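Long-range contact in putative cytochrome P450 120 (Synechocystis sp., PDB 2VE3), which binds heme and retinoic acid and is probably a cytochrome P450 monooxygenase that inserts oxygen into its substrate: residues 312-326 with 337-350. Sequence-based numbering, arbitrary orientation.
With HEM (protoporphyrin IX containing Fe), chain C; REA (retinoic acid), chain D.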
ATOM      1  N   LEU A 312      -2.789  10.646   0.849  1.00 15.39           N
ATOM      2  CA  LEU A 312      -2.217   9.536   1.642  1.00 15.40           C
ATOM      3  C   LEU A 312      -2.376   9.741   3.148  1.00 15.48           C
ATOM      4  O   LEU A 312      -2.420   8.771   3.920  1.00 15.57           O
ATOM      5  CB  LEU A 312      -0.719   9.342   1.317  1.00 15.36           C
ATOM      6  CG  LEU A 312      -0.306   8.940  -0.112  1.00 15.17           C
ATOM      7  CD1 LEU A 312       1.203   8.861  -0.247  1.00 16.52           C
ATOM      8  CD2 LEU A 312      -0.957   7.644  -0.585  1.00 13.81           C
ATOM      9  N   ARG A 313      -2.427  11.011   3.565  1.00 15.06           N
ATOM     10  CA  ARG A 313      -2.599  11.349   4.964  1.00 14.57           C
ATOM     11  C   ARG A 313      -4.031  11.019   5.364  1.00 14.09           C
ATOM     12  O   ARG A 313      -4.259  10.268   6.305  1.00 13.37           O
ATOM     13  CB  ARG A 313      -2.262  12.837   5.219  1.00 14.36           C
ATOM     14  CG  ARG A 313      -1.990  13.213   6.676  1.00 15.40           C
ATOM     15  CD  ARG A 313      -3.280  13.442   7.494  1.00 17.39           C
ATOM     16  NE  ARG A 313      -4.213  14.394   6.869  1.00 20.17           N
ATOM     17  CZ  ARG A 313      -5.445  14.667   7.319  1.00 18.10           C
ATOM     18  NH1 ARG A 313      -5.917  14.081   8.405  1.00 15.57           N
ATOM     19  NH2 ARG A 313      -6.209  15.528   6.668  1.00 15.25           N
ATOM     20  N   LEU A 314      -4.984  11.604   4.644  1.00 14.04           N
ATOM     21  CA  LEU A 314      -6.401  11.462   4.962  1.00 13.86           C
ATOM     22  C   LEU A 314      -6.902  10.032   4.788  1.00 14.09           C
ATOM     23  O   LEU A 314      -7.620   9.522   5.642  1.00 15.02           O
ATOM     24  CB  LEU A 314      -7.258  12.450   4.144  1.00 13.29           C
ATOM     25  CG  LEU A 314      -8.767  12.516   4.451  1.00 12.86           C
ATOM     26  CD1 LEU A 314      -9.078  12.763   5.936  1.00  9.01           C
ATOM     27  CD2 LEU A 314      -9.478  13.544   3.578  1.00 13.09           C
ATOM     28  N   ILE A 315      -6.537   9.386   3.688  1.00 14.24           N
ATOM     29  CA  ILE A 315      -6.964   8.001   3.453  1.00 14.54           C
ATOM     30  C   ILE A 315      -5.743   7.103   3.194  1.00 14.78           C
ATOM     31  O   ILE A 315      -5.389   6.871   2.046  1.00 15.91           O
ATOM     32  CB  ILE A 315      -7.949   7.897   2.255  1.00 14.66           C
ATOM     33  CG1 ILE A 315      -9.124   8.881   2.398  1.00 13.36           C
ATOM     34  CG2 ILE A 315      -8.480   6.466   2.122  1.00 14.64           C
ATOM     35  CD1 ILE A 315      -9.971   8.978   1.143  1.00 13.56           C
ATOM     36  N   PRO A 316      -5.095   6.598   4.252  1.00 14.84           N
ATOM     37  CA  PRO A 316      -3.856   5.848   4.022  1.00 15.22           C
ATOM     38  C   PRO A 316      -4.174   4.462   3.416  1.00 15.00           C
ATOM     39  O   PRO A 316      -5.043   3.737   3.932  1.00 14.81           O
ATOM     40  CB  PRO A 316      -3.248   5.719   5.434  1.00 14.87           C
ATOM     41  CG  PRO A 316      -4.129   6.544   6.349  1.00 14.09           C
ATOM     42  CD  PRO A 316      -5.445   6.638   5.680  1.00 15.25           C
ATOM     43  N   PRO A 317      -3.494   4.102   2.316  1.00 15.30           N
ATOM     44  CA  PRO A 317      -3.794   2.817   1.628  1.00 15.31           C
ATOM     45  C   PRO A 317      -3.543   1.597   2.510  1.00 15.61           C
ATOM     46  O   PRO A 317      -4.257   0.588   2.400  1.00 16.82           O
ATOM     47  CB  PRO A 317      -2.806   2.815   0.445  1.00 15.22           C
ATOM     48  CG  PRO A 317      -2.495   4.262   0.227  1.00 15.79           C
ATOM     49  CD  PRO A 317      -2.433   4.853   1.618  1.00 14.78           C
ATOM     50  N   VAL A 318      -2.521   1.687   3.358  1.00 15.27           N
ATOM     51  CA  VAL A 318      -2.096   0.591   4.246  1.00 14.91           C
ATOM     52  C   VAL A 318      -2.390   1.060   5.664  1.00 15.81           C
ATOM     53  O   VAL A 318      -1.910   2.128   6.074  1.00 15.51           O
ATOM     54  CB  VAL A 318      -0.589   0.272   4.089  1.00 14.44           C
ATOM     55  CG1 VAL A 318      -0.140  -0.812   5.093  1.00 13.95           C
ATOM     56  CG2 VAL A 318      -0.289  -0.172   2.657  1.00 12.19           C
ATOM     57  N   GLY A 319      -3.198   0.280   6.387  1.00 15.64           N
ATOM     58  CA  GLY A 319      -3.686   0.673   7.707  1.00 16.08           C
ATOM     59  C   GLY A 319      -2.658   0.633   8.825  1.00 16.53           C
ATOM     60  O   GLY A 319      -2.716   1.423   9.777  1.00 15.23           O
ATOM     61  N   GLY A 320      -1.712  -0.295   8.719  1.00 17.37           N
ATOM     62  CA  GLY A 320      -0.688  -0.432   9.728  1.00 18.37           C
ATOM     63  C   GLY A 320       0.135  -1.683   9.519  1.00 19.21           C
ATOM     64  O   GLY A 320      -0.127  -2.448   8.581  1.00 18.86           O
ATOM     65  N   GLY A 321       1.106  -1.884  10.417  1.00 19.65           N
ATOM     66  CA  GLY A 321       2.023  -3.026  10.399  1.00 19.81           C
ATOM     67  C   GLY A 321       2.038  -3.688  11.767  1.00 20.55           C
ATOM     68  O   GLY A 321       1.400  -3.204  12.701  1.00 20.49           O
ATOM     69  N   PHE A 322       2.767  -4.793  11.876  1.00 20.61           N
ATOM     70  CA  PHE A 322       2.834  -5.601  13.098  1.00 21.22           C
ATOM     71  C   PHE A 322       4.264  -6.013  13.429  1.00 21.62           C
ATOM     72  O   PHE A 322       5.081  -6.231  12.533  1.00 21.14           O
ATOM     73  CB  PHE A 322       1.946  -6.838  12.977  1.00 21.24           C
ATOM     74  CG  PHE A 322       0.526  -6.517  12.639  1.00 21.68           C
ATOM     75  CD1 PHE A 322      -0.439  -6.458  13.634  1.00 22.62           C
ATOM     76  CD2 PHE A 322       0.155  -6.252  11.317  1.00 21.05           C
ATOM     77  CE1 PHE A 322      -1.766  -6.147  13.316  1.00 24.35           C
ATOM     78  CE2 PHE A 322      -1.164  -5.939  10.992  1.00 21.82           C
ATOM     79  CZ  PHE A 322      -2.120  -5.877  11.983  1.00 22.44           C
ATOM     80  N   ARG A 323       4.561  -6.066  14.730  1.00 22.66           N
ATOM     81  CA  ARG A 323       5.900  -6.379  15.243  1.00 23.44           C
ATOM     82  C   ARG A 323       5.757  -7.311  16.430  1.00 24.37           C
ATOM     83  O   ARG A 323       4.867  -7.124  17.251  1.00 24.67           O
ATOM     84  CB  ARG A 323       6.629  -5.098  15.698  1.00 23.21           C
ATOM     85  CG  ARG A 323       6.783  -4.010  14.633  1.00 22.44           C
ATOM     86  CD  ARG A 323       7.784  -4.373  13.545  1.00 20.55           C
ATOM     87  NE  ARG A 323       8.021  -3.280  12.596  1.00 19.81           N
ATOM     88  CZ  ARG A 323       7.341  -3.087  11.462  1.00 19.45           C
ATOM     89  NH1 ARG A 323       6.370  -3.917  11.095  1.00 18.60           N
ATOM     90  NH2 ARG A 323       7.650  -2.071  10.667  1.00 20.23           N
ATOM     91  N   GLU A 324       6.607  -8.327  16.509  1.00 25.81           N
ATOM     92  CA  GLU A 324       6.713  -9.118  17.726  1.00 27.58           C
ATOM     93  C   GLU A 324       7.727  -8.451  18.653  1.00 28.19           C
ATOM     94  O   GLU A 324       8.780  -8.002  18.202  1.00 28.13           O
ATOM     95  CB  GLU A 324       7.146 -10.565  17.436  1.00 27.55           C
ATOM     96  CG  GLU A 324       7.099 -11.447  18.690  1.00 28.07           C
ATOM     97  CD  GLU A 324       7.657 -12.842  18.503  1.00 28.91           C
ATOM     98  OE1 GLU A 324       7.699 -13.342  17.358  1.00 30.07           O
ATOM     99  OE2 GLU A 324       8.045 -13.450  19.530  1.00 30.21           O
ATOM    100  N   LEU A 325       7.406  -8.377  19.938  1.00 29.14           N
ATOM    101  CA  LEU A 325       8.392  -7.937  20.920  1.00 30.45           C
ATOM    102  C   LEU A 325       9.341  -9.094  21.209  1.00 31.38           C
ATOM    103  O   LEU A 325       8.897 -10.168  21.611  1.00 31.46           O
ATOM    104  CB  LEU A 325       7.707  -7.477  22.199  1.00 30.34           C
ATOM    105  CG  LEU A 325       6.984  -6.135  22.152  1.00 30.05           C
ATOM    106  CD1 LEU A 325       5.687  -6.210  22.971  1.00 29.51           C
ATOM    107  CD2 LEU A 325       7.898  -5.005  22.631  1.00 30.03           C
ATOM    108  N   ILE A 326      10.632  -8.894  20.953  1.00 32.65           N
ATOM    109  CA  ILE A 326      11.639  -9.925  21.249  1.00 34.30           C
ATOM    110  C   ILE A 326      12.412  -9.613  22.537  1.00 35.24           C
ATOM    111  O   ILE A 326      13.074 -10.484  23.109  1.00 35.31           O
ATOM    112  CB  ILE A 326      12.571 -10.233  20.041  1.00 34.45           C
ATOM    113  CG1 ILE A 326      13.281  -8.972  19.538  1.00 34.58           C
ATOM    114  CG2 ILE A 326      11.772 -10.896  18.904  1.00 34.24           C
ATOM    115  CD1 ILE A 326      14.537  -9.256  18.724  1.00 34.58           C
ATOM    116  N   PRO A 337       4.899  -6.854  27.023  1.00 26.69           N
ATOM    117  CA  PRO A 337       5.534  -8.151  27.315  1.00 26.78           C
ATOM    118  C   PRO A 337       6.195  -8.845  26.123  1.00 27.32           C
ATOM    119  O   PRO A 337       5.653  -8.865  25.016  1.00 27.20           O
ATOM    120  CB  PRO A 337       4.377  -8.994  27.857  1.00 26.93           C
ATOM    121  CG  PRO A 337       3.248  -7.985  28.158  1.00 26.23           C
ATOM    122  CD  PRO A 337       3.433  -6.927  27.141  1.00 26.13           C
ATOM    123  N   LYS A 338       7.376  -9.409  26.364  1.00 27.88           N
ATOM    124  CA  LYS A 338       8.092 -10.205  25.365  1.00 28.05           C
ATOM    125  C   LYS A 338       7.185 -11.245  24.681  1.00 27.79           C
ATOM    126  O   LYS A 338       6.448 -11.978  25.349  1.00 28.29           O
ATOM    127  CB  LYS A 338       9.311 -10.871  26.021  1.00 28.14           C
ATOM    128  CG  LYS A 338       9.984 -11.930  25.172  1.00 29.27           C
ATOM    129  CD  LYS A 338      11.380 -12.228  25.658  1.00 31.92           C
ATOM    130  CE  LYS A 338      12.020 -13.300  24.805  1.00 33.33           C
ATOM    131  NZ  LYS A 338      11.301 -14.603  24.954  1.00 36.92           N
ATOM    132  N   GLY A 339       7.227 -11.294  23.349  1.00 27.29           N
ATOM    133  CA  GLY A 339       6.469 -12.298  22.596  1.00 26.86           C
ATOM    134  C   GLY A 339       5.052 -11.889  22.223  1.00 26.54           C
ATOM    135  O   GLY A 339       4.397 -12.537  21.393  1.00 26.43           O
ATOM    136  N   TRP A 340       4.562 -10.827  22.850  1.00 25.95           N
ATOM    137  CA  TRP A 340       3.305 -10.225  22.441  1.00 25.50           C
ATOM    138  C   TRP A 340       3.615  -9.425  21.186  1.00 24.74           C
ATOM    139  O   TRP A 340       4.781  -9.090  20.934  1.00 24.59           O
ATOM    140  CB  TRP A 340       2.802  -9.268  23.514  1.00 26.13           C
ATOM    141  CG  TRP A 340       2.161  -9.884  24.719  1.00 26.26           C
ATOM    142  CD1 TRP A 340       2.528 -11.038  25.372  1.00 26.45           C
ATOM    143  CD2 TRP A 340       1.078  -9.323  25.469  1.00 26.16           C
ATOM    144  NE1 TRP A 340       1.701 -11.245  26.460  1.00 26.62           N
ATOM    145  CE2 TRP A 340       0.812 -10.201  26.544  1.00 27.96           C
ATOM    146  CE3 TRP A 340       0.293  -8.173  25.321  1.00 27.60           C
ATOM    147  CZ2 TRP A 340      -0.206  -9.954  27.474  1.00 27.20           C
ATOM    148  CZ3 TRP A 340      -0.718  -7.931  26.231  1.00 27.11           C
ATOM    149  CH2 TRP A 340      -0.960  -8.816  27.296  1.00 27.56           C
ATOM    150  N   LEU A 341       2.575  -9.113  20.418  1.00 23.65           N
ATOM    151  CA  LEU A 341       2.702  -8.248  19.250  1.00 23.00           C
ATOM    152  C   LEU A 341       2.280  -6.805  19.529  1.00 22.78           C
ATOM    153  O   LEU A 341       1.416  -6.549  20.361  1.00 22.74           O
ATOM    154  CB  LEU A 341       1.843  -8.776  18.103  1.00 22.90           C
ATOM    155  CG  LEU A 341       2.418  -9.689  17.034  1.00 23.12           C
ATOM    156  CD1 LEU A 341       3.269 -10.808  17.613  1.00 22.73           C
ATOM    157  CD2 LEU A 341       1.266 -10.233  16.195  1.00 22.32           C
ATOM    158  N   VAL A 342       2.907  -5.884  18.806  1.00 22.12           N
ATOM    159  CA  VAL A 342       2.518  -4.490  18.765  1.00 22.41           C
ATOM    160  C   VAL A 342       2.087  -4.188  17.341  1.00 22.13           C
ATOM    161  O   VAL A 342       2.716  -4.649  16.378  1.00 22.23           O
ATOM    162  CB  VAL A 342       3.713  -3.548  19.139  1.00 22.64           C
ATOM    163  CG1 VAL A 342       3.281  -2.086  19.173  1.00 23.48           C
ATOM    164  CG2 VAL A 342       4.303  -3.945  20.461  1.00 23.30           C
ATOM    165  N   SER A 343       1.003  -3.426  17.206  1.00 21.92           N
ATOM    166  CA  SER A 343       0.549  -2.928  15.905  1.00 20.98           C
ATOM    167  C   SER A 343       0.546  -1.411  15.886  1.00 21.19           C
ATOM    168  O   SER A 343      -0.077  -0.778  16.751  1.00 21.02           O
ATOM    169  CB  SER A 343      -0.863  -3.419  15.596  1.00 21.08           C
ATOM    170  OG  SER A 343      -1.292  -2.940  14.328  1.00 20.45           O
ATOM    171  N   TYR A 344       1.215  -0.831  14.888  1.00 20.56           N
ATOM    172  CA  TYR A 344       1.245   0.612  14.748  1.00 20.35           C
ATOM    173  C   TYR A 344       0.197   0.983  13.712  1.00 20.30           C
ATOM    174  O   TYR A 344       0.175   0.431  12.612  1.00 20.11           O
ATOM    175  CB  TYR A 344       2.659   1.143  14.414  1.00 19.95           C
ATOM    176  CG  TYR A 344       3.115   0.943  12.979  1.00 19.54           C
ATOM    177  CD1 TYR A 344       2.918   1.939  12.012  1.00 19.67           C
ATOM    178  CD2 TYR A 344       3.765  -0.232  12.594  1.00 16.79           C
ATOM    179  CE1 TYR A 344       3.342   1.750  10.677  1.00 18.03           C
ATOM    180  CE2 TYR A 344       4.189  -0.423  11.287  1.00 18.08           C
ATOM    181  CZ  TYR A 344       3.965   0.565  10.333  1.00 17.92           C
ATOM    182  OH  TYR A 344       4.392   0.370   9.061  1.00 16.42           O
ATOM    183  N   GLN A 345      -0.695   1.889  14.095  1.00 19.91           N
ATOM    184  CA  GLN A 345      -1.865   2.198  13.285  1.00 19.93           C
ATOM    185  C   GLN A 345      -1.697   3.547  12.605  1.00 19.60           C
ATOM    186  O   GLN A 345      -1.804   4.606  13.245  1.00 19.67           O
ATOM    187  CB  GLN A 345      -3.135   2.155  14.132  1.00 19.78           C
ATOM    188  CG  GLN A 345      -3.474   0.746  14.645  1.00 21.42           C
ATOM    189  CD  GLN A 345      -3.947  -0.164  13.514  1.00 24.84           C
ATOM    190  OE1 GLN A 345      -4.939   0.136  12.843  1.00 25.36           O
ATOM    191  NE2 GLN A 345      -3.214  -1.251  13.270  1.00 23.03           N
ATOM    192  N   ILE A 346      -1.399   3.483  11.312  1.00 18.77           N
ATOM    193  CA  ILE A 346      -1.200   4.667  10.471  1.00 18.54           C
ATOM    194  C   ILE A 346      -2.514   5.464  10.360  1.00 19.44           C
ATOM    195  O   ILE A 346      -2.519   6.689  10.428  1.00 20.34           O
ATOM    196  CB  ILE A 346      -0.681   4.275   9.056  1.00 17.54           C
ATOM    197  CG1 ILE A 346       0.618   3.476   9.156  1.00 14.73           C
ATOM    198  CG2 ILE A 346      -0.507   5.520   8.154  1.00 15.56           C
ATOM    199  CD1 ILE A 346       0.996   2.769   7.879  1.00 11.57           C
ATOM    200  N   SER A 347      -3.621   4.758  10.201  1.00 20.02           N
ATOM    201  CA  SER A 347      -4.934   5.393  10.162  1.00 20.96           C
ATOM    202  C   SER A 347      -5.212   6.227  11.423  1.00 20.69           C
ATOM    203  O   SER A 347      -5.739   7.324  11.325  1.00 21.15           O
ATOM    204  CB  SER A 347      -6.020   4.332   9.947  1.00 21.15           C
ATOM    205  OG  SER A 347      -5.836   3.239  10.844  1.00 24.40           O
ATOM    206  N   GLN A 348      -4.872   5.704  12.600  1.00 20.40           N
ATOM    207  CA  GLN A 348      -5.064   6.457  13.848  1.00 20.95           C
ATOM    208  C   GLN A 348      -4.122   7.674  13.948  1.00 20.47           C
ATOM    209  O   GLN A 348      -4.561   8.776  14.316  1.00 21.30           O
ATOM    210  CB  GLN A 348      -4.947   5.554  15.092  1.00 20.84           C
ATOM    211  CG  GLN A 348      -5.938   4.399  15.136  1.00 21.94           C
ATOM    212  CD  GLN A 348      -5.659   3.358  16.240  1.00 22.46           C
ATOM    213  OE1 GLN A 348      -6.052   2.201  16.112  1.00 24.55           O
ATOM    214  NE2 GLN A 348      -4.991   3.770  17.319  1.00 25.14           N
ATOM    215  N   THR A 349      -2.847   7.485  13.611  1.00 19.85           N
ATOM    216  CA  THR A 349      -1.863   8.573  13.656  1.00 19.08           C
ATOM    217  C   THR A 349      -2.303   9.738  12.781  1.00 19.40           C
ATOM    218  O   THR A 349      -2.191  10.897  13.183  1.00 19.47           O
ATOM    219  CB  THR A 349      -0.449   8.107  13.236  1.00 18.59           C
ATOM    220  OG1 THR A 349      -0.059   6.976  14.018  1.00 18.18           O
ATOM    221  CG2 THR A 349       0.585   9.216  13.441  1.00 18.91           C
ATOM    222  N   HIS A 350      -2.825   9.417  11.599  1.00 19.58           N
ATOM    223  CA  HIS A 350      -3.229  10.426  10.618  1.00 20.19           C
ATOM    224  C   HIS A 350      -4.558  11.098  10.937  1.00 20.71           C
ATOM    225  O   HIS A 350      -4.934  12.065  10.283  1.00 20.30           O
ATOM    226  CB  HIS A 350      -3.265   9.813   9.220  1.00 19.44           C
ATOM    227  CG  HIS A 350      -1.907   9.507   8.661  1.00 18.61           C
ATOM    228  ND1 HIS A 350      -1.714   9.113   7.358  1.00 17.47           N
ATOM    229  CD2 HIS A 350      -0.681   9.526   9.232  1.00 16.44           C
ATOM    230  CE1 HIS A 350      -0.426   8.903   7.150  1.00 17.00           C
ATOM    231  NE2 HIS A 350       0.221   9.142   8.272  1.00 16.16           N
TER
HETATM  232  CHA HEM C1444       6.405  -1.915   3.009  1.00 15.28           C
HETATM  233  CHB HEM C1444       2.851   1.350   2.422  1.00 15.04           C
HETATM  234  CHC HEM C1444       3.269   0.967  -2.410  1.00 14.33           C
HETATM  235  CHD HEM C1444       6.393  -2.666  -1.852  1.00 15.48           C
HETATM  236  C1A HEM C1444       5.418  -0.982   3.300  1.00 15.75           C
HETATM  237  C2A HEM C1444       4.989  -0.528   4.611  1.00 16.53           C
HETATM  238  C3A HEM C1444       4.017   0.388   4.434  1.00 15.64           C
HETATM  239  C4A HEM C1444       3.785   0.520   3.017  1.00 14.57           C
HETATM  240  CMA HEM C1444       3.237   1.161   5.514  1.00 12.91           C
HETATM  241  CAA HEM C1444       5.602  -0.984   5.957  1.00 17.66           C
HETATM  242  CBA HEM C1444       4.857  -2.162   6.578  1.00 22.28           C
HETATM  243  CGA HEM C1444       5.654  -2.613   7.784  1.00 23.09           C
HETATM  244  O1A HEM C1444       5.782  -1.795   8.741  1.00 24.72           O
HETATM  245  O2A HEM C1444       6.152  -3.778   7.788  1.00 20.81           O
HETATM  246  C1B HEM C1444       2.684   1.562   1.067  1.00 12.51           C
HETATM  247  C2B HEM C1444       1.832   2.566   0.444  1.00 12.92           C
HETATM  248  C3B HEM C1444       1.955   2.463  -0.895  1.00 12.23           C
HETATM  249  C4B HEM C1444       2.881   1.391  -1.153  1.00 13.05           C
HETATM  250  CMB HEM C1444       0.959   3.570   1.229  1.00 10.82           C
HETATM  251  CAB HEM C1444       1.248   3.280  -2.025  1.00 15.23           C
HETATM  252  CBB HEM C1444       0.952   4.586  -1.921  1.00 16.01           C
HETATM  253  C1C HEM C1444       4.186  -0.015  -2.703  1.00 13.00           C
HETATM  254  C2C HEM C1444       4.656  -0.387  -4.022  1.00 13.34           C
HETATM  255  C3C HEM C1444       5.526  -1.396  -3.875  1.00 14.01           C
HETATM  256  C4C HEM C1444       5.612  -1.698  -2.446  1.00 14.88           C
HETATM  257  CMC HEM C1444       4.241   0.308  -5.347  1.00 12.86           C
HETATM  258  CAC HEM C1444       6.335  -2.116  -4.994  1.00 15.51           C
HETATM  259  CBC HEM C1444       5.793  -2.970  -5.869  1.00 17.19           C
HETATM  260  C1D HEM C1444       6.614  -2.856  -0.503  1.00 14.67           C
HETATM  261  C2D HEM C1444       7.346  -3.967   0.045  1.00 16.13           C
HETATM  262  C3D HEM C1444       7.350  -3.748   1.562  1.00 14.38           C
HETATM  263  C4D HEM C1444       6.639  -2.501   1.776  1.00 15.82           C
HETATM  264  CMD HEM C1444       7.982  -5.140  -0.746  1.00 16.86           C
HETATM  265  CAD HEM C1444       7.992  -4.639   2.650  1.00 15.12           C
HETATM  266  CBD HEM C1444       9.256  -3.942   3.148  1.00 14.58           C
HETATM  267  CGD HEM C1444       9.949  -4.783   4.193  1.00 17.76           C
HETATM  268  O1D HEM C1444      11.123  -4.459   4.504  1.00 18.96           O
HETATM  269  O2D HEM C1444       9.360  -5.772   4.722  1.00 19.97           O
HETATM  270  NA  HEM C1444       4.663  -0.324   2.359  1.00 14.51           N
HETATM  271  NB  HEM C1444       3.297   0.850   0.060  1.00 13.52           N
HETATM  272  NC  HEM C1444       4.778  -0.838  -1.760  1.00 14.17           N
HETATM  273  ND  HEM C1444       6.224  -2.005   0.536  1.00 15.52           N
HETATM  274 FE   HEM C1444       4.935  -0.359   0.255  1.00 15.89          FE
HETATM  275  C1  REA D1445       2.372  -4.192   1.803  1.00  9.60           C
HETATM  276  C2  REA D1445       3.605  -4.938   1.302  1.00  9.23           C
HETATM  277  C3  REA D1445       4.220  -5.759   2.437  1.00 11.87           C
HETATM  278  C4  REA D1445       3.269  -6.882   2.844  1.00 12.61           C
HETATM  279  C5  REA D1445       1.830  -6.425   2.965  1.00 12.64           C
HETATM  280  C6  REA D1445       1.404  -5.185   2.475  1.00 11.85           C
HETATM  281  C7  REA D1445      -0.018  -4.842   2.608  1.00 12.87           C
HETATM  282  C8  REA D1445      -0.539  -4.396   3.900  1.00 13.46           C
HETATM  283  C9  REA D1445      -1.998  -4.208   4.041  1.00 15.97           C
HETATM  284  C10 REA D1445      -2.503  -4.221   5.397  1.00 17.23           C
HETATM  285  C11 REA D1445      -3.464  -3.267   5.923  1.00 19.25           C
HETATM  286  C12 REA D1445      -3.461  -3.237   7.385  1.00 21.37           C
HETATM  287  C13 REA D1445      -4.683  -3.280   8.187  1.00 23.82           C
HETATM  288  C14 REA D1445      -4.462  -3.113   9.569  1.00 26.04           C
HETATM  289  C15 REA D1445      -5.427  -2.562  10.502  1.00 27.61           C
HETATM  290  C16 REA D1445       2.783  -3.137   2.848  1.00 10.58           C
HETATM  291  C17 REA D1445       1.741  -3.512   0.588  1.00  9.65           C
HETATM  292  C18 REA D1445       0.853  -7.373   3.615  1.00 14.68           C
HETATM  293  C19 REA D1445      -2.931  -4.057   2.863  1.00 15.51           C
HETATM  294  C20 REA D1445      -6.034  -3.504   7.561  1.00 24.88           C
HETATM  295  O1  REA D1445      -6.521  -2.128  10.107  1.00 32.86           O
HETATM  296  O2  REA D1445      -5.160  -2.524  11.713  1.00 28.91           O
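Arg323 and Tyr344 reach the same heme propionate from neighbouring strands. Strand 320-325 runs antiparallel to strand 341-345, and both side chains lie on one face of the sheet. Arg323 NH2 donates to HEM O1A at 2.7 Å, and Tyr344 OH bonds to HEM O1A at 2.6 Å with O1A in the plane of the Tyr344 ring. Arg323 NH1 adds weak bonds to both propionate oxygens and a bond to Phe322 O; together these probably fix the guanidinium's rotation. The Tyr344 ring gets there with CG between its own backbone N and carbonyl carbon (chi1 76°), which lays one ring face over Gly321 N. Gly321 leaves room for it.

The other face carries Phe322, Ser343 and Gln345. Ser343 OG sits over one face of the Phe322 ring, 3.4 Å from Phe322 CE1. It also donates to Gly321 O, which takes Tyr344 N from the opposite side of its plane. Gln345 NE2 bonds to Ser343 OG at 2.8 Å and to one carboxylate oxygen of retinoic acid. Beyond the strands, where helix 302-314 ends, the His350 ring lies between Ile346 CG2 and Arg313 CG. Arg313 NH1 meets His350 O end-on at 2.9 Å; Glu310 completes the ExxR salt bridge, and His350 NE2 bonds to Val382.

Leu325 is packed tightly, CD1 against Val342 CG2 (3.7 Å) and Pro337 O. Its backbone bonds to Trp340 O and Gly339 N. The solvent side is looser: Glu324 and Ile326 are partly exposed, Lys338 is exposed, and its CD and CE pass Ile326 O at 3.5 Å. This is the P450 ExxR helix K leading into antiparallel beta-1 sheet strands, here lining the heme-propionate and retinoic acid sites.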